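Local coordinates for ankyrin repeat domain protein (Legionella pneumophila subsp. pneumophila, PDB 6MCA) that acts as a Legionella effector that interacts with host LARP7 of the 7SK snRNP complex and combines ankyrin repeats with a cysteine protease-like region, at residues L232-H237 against E242-R247; T226-L231 against M256-A261; A250-P255 against E301-N306. All coordinates share one frame; numbering follows the deposited sequence.

Contact 1 of 3, residues L232-H237 against E242-R247; sequences LQYQHH and EQHFKR
The imidazole of His244 pushes its edge against the faces of two other rings, Tyr234 and His237. On the phenol, His244 CD2 sits 3.4 Å above the ring plane of Tyr234, displaced toward the rim near CD1. The two planes stand at 89°, a T-shaped (edge-to-face) pair. The neighbouring part of the same imidazole serves His237: His244 CE1 lies over one face of that ring, and His244 NE2 is 3.5 Å from His237 CD2. Here the planes meet at 68°, again edge-to-face but more tilted. His237 reaches this place with its CG anti to the backbone N (chi1 -158°), which turns the ring toward His244.

Tyr234 and His237 belong to the stretch by which the chain leaves helix 215-233, and His244 belongs to the first turn of helix 242-251; a four-residue link separates the segments, and the aromatic cluster packs the two consecutive helices together where the chain turns at the protein surface. Backbone N-H groups fix the rotation of both histidines, since His244 ND1 is hydrogen-bonded to Gly241 N and His237 ND1 to Arg239 N, both in the linking turn. His237 NE2 is hydrogen-bonded to a bound tartrate, probably from the crystallisation liquor, while the same side chain also touches Ile64 and Thr65 of helix 58-65. The aliphatic start of Arg247 passes the phenol hydroxyl, with CG 3.7 Å from Tyr234 OH. Glu230 OE2 takes a weak hydrogen bond from Tyr234 OH and also pairs with the Arg247 guanidinium.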
# COMPACT_ATOMS: atom_id res chain seq x y z
N LEU A 232 -5.01 -6.19 -9.99
CA LEU A 232 -5.59 -4.98 -9.42
C LEU A 232 -5.49 -3.82 -10.41
O LEU A 232 -6.41 -3.00 -10.49
CB LEU A 232 -4.90 -4.63 -8.10
CG LEU A 232 -5.29 -5.55 -6.93
CD1 LEU A 232 -4.56 -5.14 -5.66
CD2 LEU A 232 -6.79 -5.54 -6.72
N GLN A 233 -4.40 -3.76 -11.18
CA GLN A 233 -4.22 -2.65 -12.11
C GLN A 233 -5.33 -2.64 -13.16
O GLN A 233 -5.84 -1.57 -13.53
CB GLN A 233 -2.85 -2.73 -12.77
CG GLN A 233 -2.34 -1.41 -13.31
CD GLN A 233 -0.84 -1.27 -13.19
OE1 GLN A 233 -0.33 -0.29 -12.64
NE2 GLN A 233 -0.11 -2.25 -13.70
N TYR A 234 -5.73 -3.82 -13.63
CA TYR A 234 -6.81 -3.92 -14.61
C TYR A 234 -8.12 -3.34 -14.09
O TYR A 234 -9.01 -3.04 -14.89
CB TYR A 234 -7.02 -5.38 -15.03
CG TYR A 234 -5.82 -6.01 -15.70
CD1 TYR A 234 -4.84 -5.23 -16.29
CD2 TYR A 234 -5.68 -7.39 -15.74
CE1 TYR A 234 -3.74 -5.81 -16.91
CE2 TYR A 234 -4.59 -7.98 -16.35
CZ TYR A 234 -3.62 -7.19 -16.93
OH TYR A 234 -2.54 -7.77 -17.54
N GLN A 235 -8.25 -3.18 -12.77
CA GLN A 235 -9.46 -2.56 -12.23
C GLN A 235 -9.60 -1.11 -12.67
O GLN A 235 -10.72 -0.59 -12.69
CB GLN A 235 -9.46 -2.65 -10.70
CG GLN A 235 -9.65 -4.06 -10.16
CD GLN A 235 -9.82 -4.09 -8.66
OE1 GLN A 235 -9.31 -3.23 -7.94
NE2 GLN A 235 -10.54 -5.10 -8.17
N HIS A 236 -8.50 -0.45 -13.02
CA HIS A 236 -8.57 0.93 -13.48
C HIS A 236 -8.92 1.04 -14.96
O HIS A 236 -9.32 2.13 -15.40
CB HIS A 236 -7.24 1.64 -13.22
CG HIS A 236 -6.89 1.76 -11.77
ND1 HIS A 236 -7.47 2.70 -10.94
CD2 HIS A 236 -6.01 1.07 -11.01
CE1 HIS A 236 -6.97 2.57 -9.73
NE2 HIS A 236 -6.08 1.60 -9.74
N HIS A 237 -8.79 -0.03 -15.72
CA HIS A 237 -9.04 0.03 -17.15
C HIS A 237 -10.52 0.29 -17.40
O HIS A 237 -11.38 -0.35 -16.78
CB HIS A 237 -8.61 -1.27 -17.82
CG HIS A 237 -8.34 -1.13 -19.29
ND1 HIS A 237 -9.33 -0.91 -20.21
CD2 HIS A 237 -7.18 -1.16 -19.99
CE1 HIS A 237 -8.80 -0.82 -21.42
NE2 HIS A 237 -7.49 -0.97 -21.31
N GLU A 242 -9.78 -8.50 -25.05
CA GLU A 242 -9.35 -9.88 -25.28
C GLU A 242 -8.07 -10.21 -24.53
O GLU A 242 -7.95 -11.28 -23.93
CB GLU A 242 -9.16 -10.11 -26.78
CG GLU A 242 -8.50 -11.43 -27.13
N GLN A 243 -7.09 -9.29 -24.54
CA GLN A 243 -5.81 -9.59 -23.91
C GLN A 243 -5.93 -9.68 -22.40
O GLN A 243 -5.26 -10.50 -21.76
CB GLN A 243 -4.77 -8.54 -24.31
CG GLN A 243 -3.34 -8.94 -23.99
CD GLN A 243 -2.46 -7.76 -23.66
OE1 GLN A 243 -1.92 -7.10 -24.55
NE2 GLN A 243 -2.30 -7.49 -22.36
N HIS A 244 -6.77 -8.83 -21.80
CA HIS A 244 -6.99 -8.92 -20.36
C HIS A 244 -7.59 -10.26 -19.98
O HIS A 244 -7.18 -10.87 -18.98
CB HIS A 244 -7.90 -7.78 -19.89
CG HIS A 244 -7.30 -6.42 -20.09
ND1 HIS A 244 -7.53 -5.66 -21.22
CD2 HIS A 244 -6.49 -5.67 -19.30
CE1 HIS A 244 -6.88 -4.51 -21.12
NE2 HIS A 244 -6.25 -4.50 -19.96
N PHE A 245 -8.54 -10.75 -20.77
CA PHE A 245 -9.15 -12.05 -20.48
C PHE A 245 -8.17 -13.19 -20.72
O PHE A 245 -8.20 -14.19 -20.00
CB PHE A 245 -10.42 -12.22 -21.30
CG PHE A 245 -11.51 -11.26 -20.93
CD1 PHE A 245 -11.84 -11.05 -19.60
CD2 PHE A 245 -12.20 -10.56 -21.91
CE1 PHE A 245 -12.84 -10.16 -19.25
CE2 PHE A 245 -13.20 -9.67 -21.56
CZ PHE A 245 -13.52 -9.47 -20.24
N LYS A 246 -7.29 -13.05 -21.72
CA LYS A 246 -6.23 -14.05 -21.90
C LYS A 246 -5.30 -14.08 -20.69
O LYS A 246 -4.90 -15.16 -20.23
CB LYS A 246 -5.44 -13.76 -23.18
CG LYS A 246 -6.24 -13.97 -24.46
CD LYS A 246 -5.32 -14.31 -25.62
CE LYS A 246 -5.11 -13.10 -26.53
NZ LYS A 246 -4.23 -12.08 -25.91
N ARG A 247 -4.95 -12.91 -20.16
CA ARG A 247 -4.11 -12.86 -18.97
C ARG A 247 -4.81 -13.49 -17.77
O ARG A 247 -4.19 -14.22 -16.99
CB ARG A 247 -3.70 -11.42 -18.68
CG ARG A 247 -2.42 -11.00 -19.38
CD ARG A 247 -1.29 -11.99 -19.12
NE ARG A 247 -0.78 -11.91 -17.76
CZ ARG A 247 -0.07 -12.86 -17.16
NH1 ARG A 247 0.20 -13.99 -17.81
NH2 ARG A 247 0.36 -12.70 -15.92

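Contact 2 of 3, residues T226-L231 against M256-A261; sequences TDAAEL and MLILPA
Ala228 presses its methyl against the carbonyl oxygen and the beta carbon of Ile258, with Ala228 CB 3.6 Å from Ile258 O and 4.1 Å from Ile258 CB. The small side chain lets the CA atoms of Ala228 and Ile258 come within 5.6 Å. One turn on, Leu231 reaches the side of the strand that carries Leu257 and Leu259: its CD1 is 4.2 Å from Leu257 CD2 and more loosely placed, 4.5 Å, from Leu259 CD2. The side chains of Leu231 and Leu257 run nearly perpendicular, a branch of each meeting the other. With CG anti to its carbonyl carbon (chi1 -74°), Leu231 directs this branch toward the leucines.

At the start of the strand the contact turns polar. A water donates to Asp227 OD2 at 2.9 Å and also to Met256 O, bridging helix and strand; the second bond is modelled so short that its length is doubtful.

The short axes of 226-231 and 256-261 approach to 7.6 Å with a signed crossing angle of -44°. Strand 256-263 is an outermost strand of a five-stranded antiparallel sheet, and its Leu257 and Leu259 are bonded through their backbones to Arg272 and Phe270 of strand 266-273. Side chains alternate: Leu259 packs on helix 305-312, whereas Met256 and Ile258 meet helix 355-364. Helix 242-251 completes the surroundings of Leu231 through Ile248 and Leu251.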
# COMPACT_ATOMS: atom_id res chain seq x y z
N THR A 226 2.61 -10.65 -6.75
CA THR A 226 2.88 -10.07 -8.06
C THR A 226 1.64 -10.13 -8.94
O THR A 226 1.13 -9.11 -9.41
CB THR A 226 4.05 -10.79 -8.73
OG1 THR A 226 5.22 -10.65 -7.92
CG2 THR A 226 4.32 -10.21 -10.11
N ASP A 227 1.11 -11.35 -9.12
CA ASP A 227 -0.07 -11.51 -9.95
C ASP A 227 -1.21 -10.64 -9.44
O ASP A 227 -1.88 -9.96 -10.23
CB ASP A 227 -0.49 -12.98 -10.00
CG ASP A 227 0.55 -13.85 -10.70
OD1 ASP A 227 1.34 -13.31 -11.50
OD2 ASP A 227 0.56 -15.07 -10.45
N ALA A 228 -1.40 -10.60 -8.12
CA ALA A 228 -2.45 -9.77 -7.54
C ALA A 228 -2.31 -8.34 -8.03
O ALA A 228 -3.28 -7.74 -8.52
CB ALA A 228 -2.40 -9.84 -6.01
N ALA A 229 -1.09 -7.79 -7.95
CA ALA A 229 -0.86 -6.43 -8.41
C ALA A 229 -1.37 -6.25 -9.83
O ALA A 229 -2.15 -5.33 -10.11
CB ALA A 229 0.63 -6.10 -8.33
N GLU A 230 -0.98 -7.16 -10.73
CA GLU A 230 -1.47 -7.09 -12.10
C GLU A 230 -2.99 -7.07 -12.14
O GLU A 230 -3.60 -6.16 -12.71
CB GLU A 230 -0.91 -8.25 -12.92
CG GLU A 230 -1.35 -8.25 -14.38
CD GLU A 230 -0.77 -9.41 -15.17
OE1 GLU A 230 0.03 -10.18 -14.60
OE2 GLU A 230 -1.11 -9.55 -16.36
N LEU A 231 -3.61 -8.04 -11.46
CA LEU A 231 -5.07 -8.13 -11.48
C LEU A 231 -5.71 -6.88 -10.89
O LEU A 231 -6.83 -6.52 -11.27
CB LEU A 231 -5.53 -9.37 -10.71
CG LEU A 231 -5.33 -10.71 -11.42
CD1 LEU A 231 -5.57 -11.86 -10.45
CD2 LEU A 231 -6.24 -10.82 -12.63
N MET A 256 -1.05 -20.52 -7.01
CA MET A 256 -1.60 -19.70 -5.94
C MET A 256 -2.17 -18.41 -6.52
O MET A 256 -1.67 -17.87 -7.51
CB MET A 256 -0.55 -19.38 -4.88
CG MET A 256 -1.09 -18.64 -3.66
SD MET A 256 0.16 -18.28 -2.42
CE MET A 256 0.61 -19.94 -1.92
N LEU A 257 -3.23 -17.92 -5.88
CA LEU A 257 -3.98 -16.77 -6.35
C LEU A 257 -4.39 -15.94 -5.13
O LEU A 257 -4.94 -16.49 -4.17
CB LEU A 257 -5.22 -17.21 -7.13
CG LEU A 257 -5.68 -16.38 -8.33
CD1 LEU A 257 -6.64 -17.19 -9.18
CD2 LEU A 257 -6.30 -15.08 -7.88
N ILE A 258 -4.12 -14.64 -5.17
CA ILE A 258 -4.50 -13.73 -4.09
C ILE A 258 -5.53 -12.76 -4.63
O ILE A 258 -5.25 -12.02 -5.59
CB ILE A 258 -3.28 -12.99 -3.51
CG1 ILE A 258 -2.31 -13.99 -2.87
CG2 ILE A 258 -3.71 -11.96 -2.48
CD1 ILE A 258 -1.08 -13.35 -2.27
N LEU A 259 -6.71 -12.75 -4.03
CA LEU A 259 -7.84 -11.93 -4.49
C LEU A 259 -8.26 -10.99 -3.37
O LEU A 259 -8.97 -11.40 -2.44
CB LEU A 259 -9.01 -12.81 -4.92
CG LEU A 259 -8.80 -13.64 -6.19
CD1 LEU A 259 -9.91 -14.65 -6.36
CD2 LEU A 259 -8.72 -12.72 -7.39
N PRO A 260 -7.83 -9.73 -3.40
CA PRO A 260 -8.38 -8.74 -2.46
C PRO A 260 -9.72 -8.22 -2.97
O PRO A 260 -9.85 -7.87 -4.14
CB PRO A 260 -7.32 -7.63 -2.43
CG PRO A 260 -6.11 -8.21 -3.14
CD PRO A 260 -6.66 -9.21 -4.11
N ALA A 261 -10.71 -8.19 -2.09
CA ALA A 261 -12.05 -7.73 -2.41
C ALA A 261 -12.42 -6.55 -1.53
O ALA A 261 -12.09 -6.53 -0.33
CB ALA A 261 -13.08 -8.85 -2.25
O HOH W 1 -1.77 -15.87 -9.00

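Contact 3 of 3, residues A250-P255 against E301-N306; sequences ALLKAP and EALTIN
The N-terminus of helix 305-312, capped by Thr304, receives the side chain of Leu252 against its backbone. Leu252 CD1 comes to 3.4 Å from Thr304 C and 3.5 Å from Thr304 O, a tight fit of a methyl on the peptide group that leads into the helix. The same methyl touches the first helical side chain, with Leu252 CD1 3.7 Å from Ile305 CD1. With CG1 anti to the carbonyl carbon (chi1 -63°) and the chain folded at chi2 (-60°), Ile305 CD1 comes round to Leu252. The other branch of Leu252 faces Leu303, with CD2 4.3 Å from Leu303 CG.

Both segments change direction here. Leu252 lies in a type I beta turn from Leu251 to Ala254, closed by Ala254 N bonding to Leu251 O at 3.0 Å, which carries helix 242-251 toward strand 256-263. Across from it, Leu303 is the centre of an inverse gamma turn, with a weak bond from Thr304 N to Ala302 O, between the 3-10 segment and the helix. The CB of Thr304 points away from the 250-255 segment, and OG1 makes a weak hydrogen bond to Phe307 N, as an N-cap residue does. Ile305 also touches Phe245, Ile248 and Ala249 of helix 242-251.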
# COMPACT_ATOMS: atom_id res chain seq x y z
N ALA A 250 -4.61 -17.14 -18.09
CA ALA A 250 -3.28 -17.61 -17.72
C ALA A 250 -3.13 -17.68 -16.21
O ALA A 250 -2.61 -18.67 -15.67
CB ALA A 250 -2.21 -16.71 -18.34
N LEU A 251 -3.57 -16.64 -15.50
CA LEU A 251 -3.41 -16.60 -14.04
C LEU A 251 -4.32 -17.58 -13.32
O LEU A 251 -4.00 -18.01 -12.21
CB LEU A 251 -3.65 -15.19 -13.52
CG LEU A 251 -2.81 -14.11 -14.20
CD1 LEU A 251 -3.46 -12.74 -14.13
CD2 LEU A 251 -1.43 -14.10 -13.56
N LEU A 252 -5.46 -17.95 -13.93
CA LEU A 252 -6.30 -18.98 -13.34
C LEU A 252 -5.61 -20.34 -13.30
O LEU A 252 -6.08 -21.23 -12.58
CB LEU A 252 -7.61 -19.10 -14.10
CG LEU A 252 -8.75 -18.20 -13.61
CD1 LEU A 252 -10.01 -18.46 -14.42
CD2 LEU A 252 -9.01 -18.44 -12.13
N LYS A 253 -4.52 -20.52 -14.05
CA LYS A 253 -3.74 -21.75 -14.02
C LYS A 253 -2.57 -21.68 -13.05
O LYS A 253 -1.88 -22.69 -12.87
CB LYS A 253 -3.23 -22.08 -15.42
CG LYS A 253 -4.33 -22.44 -16.41
CD LYS A 253 -3.79 -22.52 -17.83
CE LYS A 253 -4.86 -23.01 -18.79
NZ LYS A 253 -4.39 -23.00 -20.21
N ALA A 254 -2.32 -20.52 -12.45
CA ALA A 254 -1.25 -20.40 -11.48
C ALA A 254 -1.56 -21.23 -10.23
O ALA A 254 -2.73 -21.43 -9.89
CB ALA A 254 -1.04 -18.93 -11.10
N PRO A 255 -0.53 -21.73 -9.54
CA PRO A 255 -0.80 -22.55 -8.35
C PRO A 255 -1.45 -21.77 -7.22
O PRO A 255 -2.34 -22.30 -6.54
CB PRO A 255 0.59 -23.07 -7.96
CG PRO A 255 1.54 -22.06 -8.52
CD PRO A 255 0.91 -21.60 -9.81
N GLU A 301 -14.97 -26.41 -11.23
CA GLU A 301 -15.41 -26.03 -12.57
C GLU A 301 -16.08 -24.66 -12.59
O GLU A 301 -16.22 -24.07 -13.67
CB GLU A 301 -16.37 -27.09 -13.13
CG GLU A 301 -17.66 -27.24 -12.33
CD GLU A 301 -17.54 -28.23 -11.19
OE1 GLU A 301 -16.42 -28.69 -10.91
OE2 GLU A 301 -18.58 -28.55 -10.56
N ALA A 302 -16.50 -24.15 -11.44
CA ALA A 302 -17.12 -22.83 -11.36
C ALA A 302 -16.10 -21.71 -11.22
O ALA A 302 -16.48 -20.53 -11.31
CB ALA A 302 -18.09 -22.78 -10.18
N LEU A 303 -14.82 -22.03 -11.01
CA LEU A 303 -13.76 -21.03 -10.87
C LEU A 303 -13.24 -20.69 -12.26
O LEU A 303 -12.20 -21.18 -12.71
CB LEU A 303 -12.67 -21.56 -9.95
CG LEU A 303 -11.55 -20.63 -9.46
CD1 LEU A 303 -12.11 -19.29 -9.04
CD2 LEU A 303 -10.81 -21.28 -8.31
N THR A 304 -13.98 -19.84 -12.95
CA THR A 304 -13.77 -19.54 -14.36
C THR A 304 -13.39 -18.08 -14.56
O THR A 304 -13.23 -17.31 -13.60
CB THR A 304 -15.01 -19.88 -15.19
OG1 THR A 304 -16.12 -19.09 -14.72
CG2 THR A 304 -15.35 -21.35 -15.06
N ILE A 305 -13.26 -17.70 -15.83
CA ILE A 305 -13.01 -16.30 -16.19
C ILE A 305 -14.14 -15.42 -15.70
O ILE A 305 -13.92 -14.34 -15.12
CB ILE A 305 -12.81 -16.16 -17.71
CG1 ILE A 305 -11.58 -16.94 -18.15
CG2 ILE A 305 -12.68 -14.70 -18.10
CD1 ILE A 305 -10.34 -16.45 -17.49
N ASN A 306 -15.38 -15.85 -15.93
CA ASN A 306 -16.54 -15.07 -15.51
C ASN A 306 -16.58 -14.92 -13.99
O ASN A 306 -17.01 -13.87 -13.49
CB ASN A 306 -17.82 -15.72 -16.02
CG ASN A 306 -17.74 -16.06 -17.50
OD1 ASN A 306 -17.12 -17.05 -17.88
ND2 ASN A 306 -18.37 -15.24 -18.33

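Helix 215-233 takes part in contacts 1 and 2, and helix 242-251 in contacts 1 and 3. Contact 1 is nested within the loop closed by contact 2, their centres 12 Å apart; the salt bridge from Arg247 NE to Glu230 OE2 (2.8 Å) joins them, and Leu232 CD1 packs 4.3 Å from Pro260 CG. Contacts 2 and 3 cross along the chain, also with centres 12 Å apart, and merge in one apolar layer where Leu231 CD2 meets Leu251 CD1 at 3.7 Å and Leu257 CD1 meets Leu252 CD2 at 4.0 Å. Contact 3 follows contact 1 in series, with Ile305 CD1 4.0 Å from Phe245 O. The bound tartrate borders contact 1.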